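Long-range contacts in acyl-CoA synthetase (AMP-forming)/AMP-acid ligase II-like protein (Dyadobacter fermentans, PDB 4GS5), which probably activates carboxylic acids by ATP-dependent adenylation, as AMP-forming ligases do, and may act as a medium-chain fatty acid-CoA ligase: residues 73-77 with 101-105; 134-139 with 164-168; 145-149 with 170-174; 150-156 with 173-178; 186-190 with 202-208. All coordinates share one frame. Numbering follows the deposited sequence.

Interaction 1 of 5, residues 73-77 with 101-105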
# COMPACT_ATOMS: atom_id res chain seq x y z
N LEU A 73 -12.00 13.99 3.95
CA LEU A 73 -11.68 14.82 2.79
C LEU A 73 -12.68 15.97 2.58
O LEU A 73 -12.61 16.68 1.58
CB LEU A 73 -11.54 13.96 1.51
CG LEU A 73 -10.44 12.89 1.58
CD1 LEU A 73 -10.49 11.97 0.36
CD2 LEU A 73 -9.06 13.52 1.74
N SER A 74 -13.59 16.15 3.53
CA SER A 74 -14.60 17.21 3.47
C SER A 74 -15.36 17.22 2.15
O SER A 74 -15.46 18.25 1.47
CB SER A 74 -13.97 18.59 3.71
OG SER A 74 -13.37 18.63 4.99
N LEU A 75 -15.92 16.07 1.81
CA LEU A 75 -16.67 15.93 0.57
C LEU A 75 -18.16 15.83 0.89
O LEU A 75 -18.71 14.73 1.02
CB LEU A 75 -16.18 14.69 -0.19
CG LEU A 75 -14.67 14.68 -0.45
CD1 LEU A 75 -14.20 13.30 -0.91
CD2 LEU A 75 -14.28 15.76 -1.45
N GLY A 76 -18.82 16.98 1.01
CA GLY A 76 -20.22 17.00 1.41
C GLY A 76 -21.18 16.91 0.24
O GLY A 76 -20.77 16.56 -0.87
N PRO A 77 -22.46 17.22 0.48
CA PRO A 77 -23.47 17.14 -0.58
C PRO A 77 -23.14 18.06 -1.76
O PRO A 77 -22.73 19.21 -1.57
CB PRO A 77 -24.76 17.61 0.12
CG PRO A 77 -24.53 17.32 1.56
CD PRO A 77 -23.05 17.61 1.77
N GLU A 101 -24.27 7.69 -0.04
CA GLU A 101 -24.28 8.05 1.37
C GLU A 101 -24.07 9.54 1.60
O GLU A 101 -24.61 10.11 2.54
CB GLU A 101 -23.23 7.24 2.13
CG GLU A 101 -23.62 5.80 2.32
CD GLU A 101 -24.85 5.67 3.21
OE1 GLU A 101 -24.69 5.77 4.44
OE2 GLU A 101 -25.96 5.50 2.67
N LEU A 102 -23.31 10.17 0.70
CA LEU A 102 -22.84 11.55 0.91
C LEU A 102 -23.53 12.54 -0.04
O LEU A 102 -23.23 13.73 -0.02
CB LEU A 102 -21.32 11.60 0.74
CG LEU A 102 -20.53 10.69 1.69
CD1 LEU A 102 -19.01 10.67 1.41
CD2 LEU A 102 -20.77 11.06 3.14
N ASP A 103 -24.45 12.03 -0.85
CA ASP A 103 -25.21 12.85 -1.81
C ASP A 103 -24.29 13.52 -2.83
O ASP A 103 -24.28 14.75 -2.98
CB ASP A 103 -26.04 13.94 -1.09
CG ASP A 103 -27.09 13.36 -0.17
OD1 ASP A 103 -27.55 12.22 -0.39
OD2 ASP A 103 -27.49 14.09 0.77
N TRP A 104 -23.50 12.73 -3.53
CA TRP A 104 -22.65 13.29 -4.57
C TRP A 104 -23.37 13.19 -5.90
O TRP A 104 -24.25 12.36 -6.07
CB TRP A 104 -21.35 12.52 -4.69
CG TRP A 104 -20.42 12.60 -3.52
CD1 TRP A 104 -20.55 13.38 -2.40
CD2 TRP A 104 -19.23 11.84 -3.35
NE1 TRP A 104 -19.48 13.15 -1.55
CE2 TRP A 104 -18.66 12.21 -2.11
CE3 TRP A 104 -18.57 10.88 -4.13
CZ2 TRP A 104 -17.46 11.65 -1.63
CZ3 TRP A 104 -17.38 10.32 -3.66
CH2 TRP A 104 -16.85 10.71 -2.42
N GLU A 105 -22.97 14.03 -6.85
CA GLU A 105 -23.29 13.78 -8.25
C GLU A 105 -22.21 12.84 -8.80
O GLU A 105 -21.02 13.17 -8.76
CB GLU A 105 -23.27 15.09 -9.03
CG GLU A 105 -23.59 14.93 -10.50
CD GLU A 105 -23.36 16.21 -11.29
OE1 GLU A 105 -23.57 16.20 -12.52
OE2 GLU A 105 -22.97 17.23 -10.68
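The one hydrogen bond between these segments is made by an indole ring to a backbone carbonyl: W104 NE1 donates to L75 O over 3.1 Å, almost in line, with an N-H...O angle of 169°. The carbonyl lies at the edge of the ring, near its plane, as an in-plane N-H requires. Both segments belong to connections of the alpha/beta part of the AMP-binding fold. Residues 73-77 lead from helix 59-72 to strand 80-83. Residues 101-105 lead from helix 90-102 to strand 105-109, which lies beside strand 80-83 and parallel to it in the sheet. Helix 59-72 ends in a Schellman motif with S74, at positive phi, as its C-prime residue; D103, after the second helix, also has positive phi, so each connection leaves its helix through such a residue shortly before its strand. W104 is buried. Its six-membered ring packs on L75, with CZ2 3.6 Å from L75 CB, while beyond the contact it meets the ring of F126, a strand residue that L73 and L75 also touch. The polar edge of the indole is thus satisfied inside an apolar setting. At the outer end P77 passes closest to the other backbone, its CA 4.8 Å from that of D103. Proline has no N-H, and P77 CA makes CA-H...O contacts of 3.5 Å to both L102 O and D103 O.

Interaction 2 of 5, residues 134-139 with 164-168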
# COMPACT_ATOMS: atom_id res chain seq x y z
N LEU A 134 -3.24 8.79 -13.13
CA LEU A 134 -2.85 10.19 -12.99
C LEU A 134 -1.64 10.47 -13.86
O LEU A 134 -1.51 11.53 -14.46
CB LEU A 134 -2.54 10.53 -11.53
CG LEU A 134 -2.08 11.96 -11.26
CD1 LEU A 134 -3.14 12.94 -11.75
CD2 LEU A 134 -1.81 12.14 -9.76
N GLN A 135 -0.72 9.52 -13.93
CA GLN A 135 0.47 9.71 -14.75
C GLN A 135 0.09 9.83 -16.22
O GLN A 135 0.71 10.58 -16.97
CB GLN A 135 1.46 8.55 -14.55
CG GLN A 135 2.91 8.89 -14.94
CD GLN A 135 3.22 8.62 -16.40
OE1 GLN A 135 2.44 7.98 -17.10
NE2 GLN A 135 4.37 9.09 -16.86
N SER A 136 -0.95 9.08 -16.63
CA SER A 136 -1.40 9.09 -18.03
C SER A 136 -1.99 10.44 -18.39
O SER A 136 -1.71 10.98 -19.45
CB SER A 136 -2.48 8.02 -18.27
OG SER A 136 -1.92 6.73 -18.42
N ILE A 137 -2.82 10.97 -17.50
CA ILE A 137 -3.38 12.30 -17.68
C ILE A 137 -2.26 13.34 -17.83
O ILE A 137 -2.33 14.20 -18.69
CB ILE A 137 -4.26 12.69 -16.48
CG1 ILE A 137 -5.56 11.90 -16.50
CG2 ILE A 137 -4.52 14.20 -16.49
CD1 ILE A 137 -6.38 12.04 -15.23
N LEU A 138 -1.24 13.23 -16.99
CA LEU A 138 -0.12 14.17 -17.01
C LEU A 138 0.79 14.06 -18.24
O LEU A 138 1.45 15.03 -18.62
CB LEU A 138 0.72 14.00 -15.74
CG LEU A 138 0.01 14.44 -14.46
CD1 LEU A 138 0.71 13.86 -13.23
CD2 LEU A 138 -0.06 15.96 -14.41
N GLU A 139 0.83 12.88 -18.86
CA GLU A 139 1.71 12.65 -20.00
C GLU A 139 1.07 13.01 -21.33
O GLU A 139 1.75 13.37 -22.30
CB GLU A 139 2.17 11.19 -20.03
CG GLU A 139 3.24 10.88 -19.01
CD GLU A 139 4.60 11.42 -19.42
OE1 GLU A 139 5.09 11.03 -20.50
OE2 GLU A 139 5.17 12.23 -18.65
N LEU A 164 6.58 10.13 -10.53
CA LEU A 164 5.22 10.60 -10.38
C LEU A 164 5.10 11.43 -9.09
O LEU A 164 4.40 12.43 -9.04
CB LEU A 164 4.22 9.43 -10.42
CG LEU A 164 2.77 9.79 -10.10
CD1 LEU A 164 2.21 10.76 -11.12
CD2 LEU A 164 1.84 8.55 -9.99
N ALA A 165 5.83 11.03 -8.05
CA ALA A 165 5.82 11.80 -6.82
C ALA A 165 6.33 13.24 -7.06
O ALA A 165 5.76 14.21 -6.56
CB ALA A 165 6.65 11.11 -5.75
N MSE A 166 7.39 13.38 -7.84
CA MSE A 166 7.92 14.70 -8.19
C MSE A 166 6.92 15.56 -8.97
O MSE A 166 6.82 16.77 -8.73
CB MSE A 166 9.23 14.59 -8.97
CG MSE A 166 10.41 14.10 -8.15
SE MSE A 166 11.06 15.42 -6.87
CE MSE A 166 11.52 14.24 -5.39
N GLN A 167 6.19 14.95 -9.90
CA GLN A 167 5.12 15.63 -10.64
C GLN A 167 3.95 16.08 -9.76
O GLN A 167 3.41 17.18 -9.93
CB GLN A 167 4.56 14.71 -11.74
CG GLN A 167 5.38 14.68 -13.02
CD GLN A 167 4.80 13.73 -14.06
OE1 GLN A 167 4.79 12.51 -13.85
NE2 GLN A 167 4.33 14.27 -15.17
N ILE A 168 3.55 15.21 -8.83
CA ILE A 168 2.46 15.52 -7.92
C ILE A 168 2.83 16.68 -7.00
O ILE A 168 1.99 17.53 -6.72
CB ILE A 168 2.05 14.29 -7.11
CG1 ILE A 168 1.32 13.30 -8.01
CG2 ILE A 168 1.16 14.71 -5.93
CD1 ILE A 168 1.17 11.92 -7.42
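Q167, L164 and L138 account for most of the surface covered where two helices of the alpha/beta fold meet: helix 131-139, which precedes strand 153-155, and helix 162-169, which follows that strand. The short segments cross at 66° with axes 11.0 Å apart, so side chains rather than backbones fill the gap. L164 is the apolar centre. Its CD1 lies 4.0 Å from L138 CD1, 4.1 Å from Q135 CB and 4.5 Å from L134 CG, which places it against three residues on one side of the opposing helix. Deeper, toward the sheet, L134 CD2 packs 3.8 Å from I168 CG1. Q167 covers the more exposed flank. It is the largest contributor, yet it works by the reach of its chain and amide, lying across L138 and towards Q135 and the poorly ordered E139. The packing is therefore apolar in the middle, with the amide of Q167 along the more exposed flank, its NE2 3.7 Å from L138 CB.

Interaction 3 of 5, residues 145-149 with 170-174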
# COMPACT_ATOMS: atom_id res chain seq x y z
N GLY A 145 -3.15 19.60 -19.48
CA GLY A 145 -3.52 20.96 -19.13
C GLY A 145 -4.78 21.04 -18.28
O GLY A 145 -5.08 22.09 -17.71
N GLN A 146 -5.51 19.93 -18.21
CA GLN A 146 -6.76 19.89 -17.46
C GLN A 146 -6.67 19.05 -16.20
O GLN A 146 -7.69 18.77 -15.58
CB GLN A 146 -7.90 19.34 -18.33
CG GLN A 146 -8.35 20.25 -19.46
CD GLN A 146 -7.33 20.35 -20.57
OE1 GLN A 146 -7.12 19.40 -21.33
NE2 GLN A 146 -6.67 21.51 -20.67
N VAL A 147 -5.46 18.64 -15.81
CA VAL A 147 -5.32 17.78 -14.63
C VAL A 147 -5.96 18.38 -13.37
O VAL A 147 -6.47 17.65 -12.51
CB VAL A 147 -3.85 17.41 -14.36
CG1 VAL A 147 -3.04 18.64 -13.99
CG2 VAL A 147 -3.75 16.35 -13.28
N ASP A 148 -5.95 19.71 -13.26
CA ASP A 148 -6.52 20.35 -12.08
C ASP A 148 -8.07 20.29 -12.04
O ASP A 148 -8.67 20.43 -10.98
CB ASP A 148 -5.96 21.76 -11.89
CG ASP A 148 -4.52 21.74 -11.36
OD1 ASP A 148 -4.06 20.67 -10.92
OD2 ASP A 148 -3.85 22.78 -11.39
N ARG A 149 -8.69 20.04 -13.19
CA ARG A 149 -10.14 19.87 -13.24
C ARG A 149 -10.60 18.65 -12.44
O ARG A 149 -11.79 18.43 -12.24
CB ARG A 149 -10.62 19.77 -14.69
CG ARG A 149 -11.02 21.11 -15.33
CD ARG A 149 -9.86 22.08 -15.46
NE ARG A 149 -10.05 23.01 -16.57
CZ ARG A 149 -9.07 23.44 -17.36
NH1 ARG A 149 -9.32 24.28 -18.35
NH2 ARG A 149 -7.83 23.03 -17.15
N ASP A 170 4.37 19.23 -7.65
CA ASP A 170 4.23 20.51 -8.33
C ASP A 170 2.81 20.89 -8.75
O ASP A 170 2.61 21.94 -9.36
CB ASP A 170 5.18 20.60 -9.52
CG ASP A 170 6.25 21.63 -9.29
OD1 ASP A 170 6.04 22.81 -9.68
OD2 ASP A 170 7.29 21.27 -8.69
N LEU A 171 1.83 20.05 -8.41
CA LEU A 171 0.44 20.33 -8.74
C LEU A 171 -0.21 21.20 -7.67
O LEU A 171 -0.14 20.89 -6.50
CB LEU A 171 -0.36 19.03 -8.89
CG LEU A 171 0.05 18.07 -10.01
CD1 LEU A 171 -0.80 16.79 -9.96
CD2 LEU A 171 -0.09 18.76 -11.35
N ALA A 172 -0.86 22.28 -8.10
CA ALA A 172 -1.65 23.12 -7.21
C ALA A 172 -3.02 22.50 -6.96
O ALA A 172 -4.06 23.11 -7.24
CB ALA A 172 -1.80 24.52 -7.82
N MSE A 173 -3.01 21.28 -6.42
CA MSE A 173 -4.22 20.49 -6.20
C MSE A 173 -3.95 19.42 -5.16
O MSE A 173 -2.96 18.71 -5.27
CB MSE A 173 -4.64 19.80 -7.51
CG MSE A 173 -5.66 18.72 -7.29
SE MSE A 173 -6.40 17.97 -8.93
CE MSE A 173 -4.75 17.15 -9.59
N PRO A 174 -4.85 19.27 -4.17
CA PRO A 174 -4.64 18.27 -3.11
C PRO A 174 -4.63 16.85 -3.65
O PRO A 174 -5.61 16.44 -4.27
CB PRO A 174 -5.85 18.46 -2.18
CG PRO A 174 -6.47 19.73 -2.57
CD PRO A 174 -6.10 20.03 -3.98
O HOH W 1 -1.30 22.78 -10.87
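V147 overlaps the side chains of L171 and M173, a selenomethionine, its CG1 4.0 Å from L171 CD2 and its CG2 3.9 Å from M173 CE. The same M173 methyl also comes within 3.4 Å of V147 O, so it lies against both the side chain and the backbone of this residue. V147 belongs to a 3-10 turn, residues 145-149, on the way from helix 131-139 to strand 153-155; L171 and M173 belong to the loop that carries the chain from helix 162-169 into strand 175-180. The contact therefore joins two successive helix-to-strand connections of the alpha/beta sheet, at the end where the parallel strands begin. Helix 131-139 completes the apolar cluster, L138 touching both V147 and L171.

D148 borders this cluster. Its OD1 is 3.6 Å from M173 CB, and its OD2 accepts a hydrogen bond of 2.6 Å from a water, which in turn accepts one of 2.8 Å from A172 N. A172 is the centre of an inverse gamma turn, closed by a weak hydrogen bond from M173 N to L171 O, and its own N-H is what the water meets. The two halves are thus held by different means: apolar side chains meet on the more buried side, while at the more exposed side a carboxylate reaches the backbone of the neighbouring loop through a single bridging water.

Interaction 4 of 5, residues 150-156 with 173-178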
# COMPACT_ATOMS: atom_id res chain seq x y z
N LEU A 150 -9.64 17.84 -11.99
CA LEU A 150 -9.97 16.72 -11.10
C LEU A 150 -10.39 17.19 -9.71
O LEU A 150 -11.05 16.45 -8.97
CB LEU A 150 -8.79 15.75 -10.98
CG LEU A 150 -8.36 15.02 -12.27
CD1 LEU A 150 -7.07 14.24 -12.04
CD2 LEU A 150 -9.46 14.10 -12.78
N GLY A 151 -10.03 18.43 -9.35
CA GLY A 151 -10.38 18.99 -8.04
C GLY A 151 -9.49 18.51 -6.90
O GLY A 151 -8.65 19.25 -6.36
N LYS A 152 -9.67 17.25 -6.51
CA LYS A 152 -8.82 16.66 -5.48
C LYS A 152 -8.75 15.16 -5.71
O LYS A 152 -9.76 14.53 -6.03
CB LYS A 152 -9.30 17.07 -4.07
CG LYS A 152 -9.78 16.00 -3.15
CD LYS A 152 -9.86 16.48 -1.67
CE LYS A 152 -10.22 17.94 -1.51
NZ LYS A 152 -10.61 18.22 -0.08
N VAL A 153 -7.54 14.60 -5.64
CA VAL A 153 -7.32 13.23 -6.10
C VAL A 153 -6.94 12.28 -4.96
O VAL A 153 -6.03 12.57 -4.16
CB VAL A 153 -6.19 13.19 -7.14
CG1 VAL A 153 -5.91 11.75 -7.57
CG2 VAL A 153 -6.53 14.05 -8.34
N LEU A 154 -7.66 11.17 -4.86
CA LEU A 154 -7.26 10.10 -3.97
C LEU A 154 -6.69 8.94 -4.79
O LEU A 154 -7.38 8.38 -5.66
CB LEU A 154 -8.45 9.63 -3.13
CG LEU A 154 -8.13 8.44 -2.22
CD1 LEU A 154 -7.13 8.84 -1.16
CD2 LEU A 154 -9.38 7.90 -1.58
N LEU A 155 -5.42 8.61 -4.55
CA LEU A 155 -4.78 7.52 -5.25
C LEU A 155 -4.84 6.22 -4.45
O LEU A 155 -4.64 6.24 -3.24
CB LEU A 155 -3.31 7.87 -5.54
CG LEU A 155 -3.08 9.06 -6.49
CD1 LEU A 155 -1.59 9.35 -6.66
CD2 LEU A 155 -3.73 8.79 -7.85
N GLY A 156 -5.14 5.11 -5.13
CA GLY A 156 -5.03 3.78 -4.55
C GLY A 156 -3.76 3.08 -5.03
O GLY A 156 -2.75 3.75 -5.28
N MSE A 173 -3.01 21.28 -6.42
CA MSE A 173 -4.22 20.49 -6.20
C MSE A 173 -3.95 19.42 -5.16
O MSE A 173 -2.96 18.71 -5.27
CB MSE A 173 -4.64 19.80 -7.51
CG MSE A 173 -5.66 18.72 -7.29
SE MSE A 173 -6.40 17.97 -8.93
CE MSE A 173 -4.75 17.15 -9.59
N PRO A 174 -4.85 19.27 -4.17
CA PRO A 174 -4.64 18.27 -3.11
C PRO A 174 -4.63 16.85 -3.65
O PRO A 174 -5.61 16.44 -4.27
CB PRO A 174 -5.85 18.46 -2.18
CG PRO A 174 -6.47 19.73 -2.57
CD PRO A 174 -6.10 20.03 -3.98
N VAL A 175 -3.54 16.11 -3.41
CA VAL A 175 -3.45 14.71 -3.80
C VAL A 175 -3.05 13.86 -2.59
O VAL A 175 -2.13 14.21 -1.83
CB VAL A 175 -2.39 14.52 -4.92
CG1 VAL A 175 -2.31 13.08 -5.33
CG2 VAL A 175 -2.74 15.39 -6.14
N TYR A 176 -3.77 12.75 -2.39
CA TYR A 176 -3.58 11.88 -1.25
C TYR A 176 -3.39 10.47 -1.75
O TYR A 176 -3.76 10.18 -2.89
CB TYR A 176 -4.81 11.90 -0.33
CG TYR A 176 -5.13 13.26 0.20
CD1 TYR A 176 -4.57 13.72 1.40
CD2 TYR A 176 -5.99 14.11 -0.49
CE1 TYR A 176 -4.86 14.98 1.89
CE2 TYR A 176 -6.29 15.36 -0.01
CZ TYR A 176 -5.73 15.79 1.18
OH TYR A 176 -6.04 17.04 1.64
N GLN A 177 -2.82 9.60 -0.93
CA GLN A 177 -2.74 8.18 -1.25
C GLN A 177 -3.27 7.36 -0.08
O GLN A 177 -2.97 7.67 1.08
CB GLN A 177 -1.31 7.74 -1.64
CG GLN A 177 -1.27 6.27 -2.14
CD GLN A 177 -0.06 5.96 -3.01
OE1 GLN A 177 1.00 6.55 -2.84
NE2 GLN A 177 -0.24 5.04 -3.96
N SER A 178 -4.07 6.34 -0.38
CA SER A 178 -4.70 5.49 0.63
C SER A 178 -3.75 4.42 1.17
O SER A 178 -2.88 3.93 0.45
CB SER A 178 -5.88 4.74 0.01
OG SER A 178 -6.88 5.64 -0.42
O HOH W 2 -8.87 17.42 1.93
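This is a pair of neighbouring parallel beta strands, 153-155 and 175-180, in the large sheet of the AMP-binding fold, joined through helix 162-169 as a beta-alpha-beta unit. Four backbone hydrogen bonds of 2.8 to 3.0 Å hold them in register: V153 N to P174 O, Y176 N to V153 O, L155 N to Y176 O, and S178 N to L155 O. V153 pairs with V175 and L155 with Q177 on the sheet face covered by helix 162-169, where L155 CD1 packs 4.0 Å from V175 CG1 and both L155 and V175 touch I168. L154 and Y176 occupy the opposite face; L154 CD1 lies 3.9 Å from Y176 CB. Before the strands start, M173 SE sits 3.9 Å from L150 CB. Just past the end of strand 153-155, G156 O accepts from Q177 NE2 at 3.1 Å; Q177 NE2 also donates to A158 O, while Q177 OE1 accepts from V160 N, tying down the loop that follows. K152 NZ reaches L73 O, and a water bridges it (2.8 Å) to Y176 OH (2.9 Å). Backbone bonding and apolar packing thus fix the strands, whereas polar side chains anchor the adjoining loops.

Interaction 5 of 5, residues 186-190 with 202-208. With EDO (1,2-ethanediol), chain X.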
# COMPACT_ATOMS: atom_id res chain seq x y z
N SER A 186 -11.96 -0.63 2.42
CA SER A 186 -11.17 0.35 1.68
C SER A 186 -10.07 0.91 2.60
O SER A 186 -9.45 0.18 3.38
CB SER A 186 -12.08 1.49 1.20
OG SER A 186 -11.54 2.16 0.08
N HIS A 187 -9.84 2.21 2.53
CA HIS A 187 -8.73 2.80 3.26
C HIS A 187 -8.99 2.91 4.78
O HIS A 187 -10.14 3.00 5.22
CB HIS A 187 -8.35 4.16 2.63
CG HIS A 187 -9.49 5.14 2.55
ND1 HIS A 187 -9.41 6.32 1.84
CD2 HIS A 187 -10.72 5.13 3.12
CE1 HIS A 187 -10.54 6.99 1.97
NE2 HIS A 187 -11.35 6.29 2.74
N VAL A 188 -7.91 2.87 5.58
CA VAL A 188 -7.99 3.16 7.01
C VAL A 188 -7.07 4.33 7.36
O VAL A 188 -7.06 4.80 8.51
CB VAL A 188 -7.61 1.94 7.88
CG1 VAL A 188 -8.54 0.78 7.58
CG2 VAL A 188 -6.13 1.55 7.66
N ALA A 189 -6.30 4.79 6.38
CA ALA A 189 -5.37 5.91 6.60
C ALA A 189 -5.02 6.60 5.28
O ALA A 189 -5.17 6.00 4.22
CB ALA A 189 -4.10 5.43 7.32
N LEU A 190 -4.56 7.85 5.36
CA LEU A 190 -4.26 8.64 4.17
C LEU A 190 -2.92 9.38 4.28
O LEU A 190 -2.63 10.00 5.30
CB LEU A 190 -5.35 9.69 3.91
CG LEU A 190 -6.78 9.26 3.63
CD1 LEU A 190 -7.70 10.50 3.62
CD2 LEU A 190 -6.86 8.52 2.29
N TYR A 202 1.15 8.05 7.09
CA TYR A 202 -0.25 7.79 6.82
C TYR A 202 -1.03 8.20 8.07
O TYR A 202 -0.77 7.68 9.14
CB TYR A 202 -0.47 6.31 6.54
CG TYR A 202 0.13 5.80 5.23
CD1 TYR A 202 -0.56 5.91 4.02
CD2 TYR A 202 1.36 5.18 5.22
CE1 TYR A 202 -0.02 5.42 2.83
CE2 TYR A 202 1.91 4.68 4.04
CZ TYR A 202 1.22 4.80 2.85
OH TYR A 202 1.78 4.31 1.70
N VAL A 203 -1.97 9.12 7.92
CA VAL A 203 -2.78 9.58 9.05
C VAL A 203 -4.07 8.77 9.14
O VAL A 203 -4.85 8.71 8.19
CB VAL A 203 -3.09 11.07 8.94
CG1 VAL A 203 -3.93 11.56 10.12
CG2 VAL A 203 -1.78 11.89 8.83
N PHE A 204 -4.29 8.12 10.28
CA PHE A 204 -5.47 7.28 10.49
C PHE A 204 -6.79 8.02 10.31
O PHE A 204 -6.98 9.11 10.86
CB PHE A 204 -5.42 6.65 11.90
CG PHE A 204 -4.38 5.57 12.05
CD1 PHE A 204 -4.51 4.35 11.37
CD2 PHE A 204 -3.25 5.78 12.84
CE1 PHE A 204 -3.54 3.36 11.49
CE2 PHE A 204 -2.27 4.80 12.97
CZ PHE A 204 -2.41 3.58 12.31
N LEU A 205 -7.69 7.44 9.54
CA LEU A 205 -9.04 7.96 9.38
C LEU A 205 -9.79 7.89 10.71
O LEU A 205 -9.51 7.04 11.55
CB LEU A 205 -9.79 7.16 8.32
CG LEU A 205 -9.30 7.35 6.89
CD1 LEU A 205 -9.88 6.28 5.97
CD2 LEU A 205 -9.64 8.74 6.39
N PRO A 206 -10.78 8.78 10.91
CA PRO A 206 -11.50 8.78 12.19
C PRO A 206 -12.30 7.49 12.35
O PRO A 206 -12.83 6.97 11.37
CB PRO A 206 -12.44 9.98 12.05
CG PRO A 206 -12.70 10.08 10.56
CD PRO A 206 -11.42 9.64 9.89
N GLY A 207 -12.37 6.97 13.57
CA GLY A 207 -13.13 5.76 13.83
C GLY A 207 -12.30 4.50 13.76
O GLY A 207 -12.77 3.42 14.10
N ILE A 208 -11.06 4.64 13.30
CA ILE A 208 -10.13 3.53 13.28
C ILE A 208 -9.38 3.44 14.62
O ILE A 208 -8.81 4.42 15.07
CB ILE A 208 -9.09 3.70 12.15
CG1 ILE A 208 -9.78 3.76 10.79
CG2 ILE A 208 -8.08 2.57 12.17
CD1 ILE A 208 -10.60 2.50 10.44
C1 EDO X . -16.53 9.52 10.91
O1 EDO X . -17.19 10.30 9.91
C2 EDO X . -16.23 8.15 10.33
O2 EDO X . -15.59 7.32 11.30
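Y202 opens the short strand 202-204, which forms a beta hairpin with strand 187-192; its CB packs 3.8 Å from A189 CB. V203 is bonded to L190 in both directions, V203 N to L190 O at 2.8 Å and L190 N to V203 O at 3.0 Å, an antiparallel hydrogen-bonded pair. F204 faces A189 in the non-hydrogen-bonded pair, with CA atoms only 4.1 Å apart, and its ring stacks with Y210 outside the contact. L205 has the most surface covered. Its N donates to V188 O at 2.9 Å, where the first strand is broken by a classic bulge formed by V188 and A189 opposite Y179; its CD1 makes a CH-pi contact over the face of the H187 ring, and its CD2 lies 3.8 Å from L190 CD1. From L205 a type II turn runs to I208, with G207 at positive phi, and P206 O accepts a 2.8 Å hydrogen bond from O2 of an ethanediol, probably from the crystallisation liquor. I208 then returns inward, CD1 3.9 Å from V188 CG1. Backbone hydrogen bonds thus set the hairpin and apolar side chains fill it, while the polar atom H187 NE2 is bonded to T69 OG1.

How the interactions relate
All five contacts lie in the AMP-binding region, and interactions 2, 3 and 4 form one continuous body. Interactions 3 and 4 share M173 and P174; V147 of interaction 3 packs against helix 131-139, its CG2 3.8 Å from L134 CD1, and I168 of interaction 2 seats on the strands, its CG2 3.7 Å from V175 CB. Interaction 4 links this body to the rest: K152 NZ meets L73 O of interaction 1 at 3.0 Å, and L154 CD1 lies 3.5 Å from L190 CD2 of interaction 5, whose strand is next in the sheet. L73 CD2 also packs 3.8 Å from L190 CD1. Interactions 2 and 5 stay apart, nearest atoms about 11 Å.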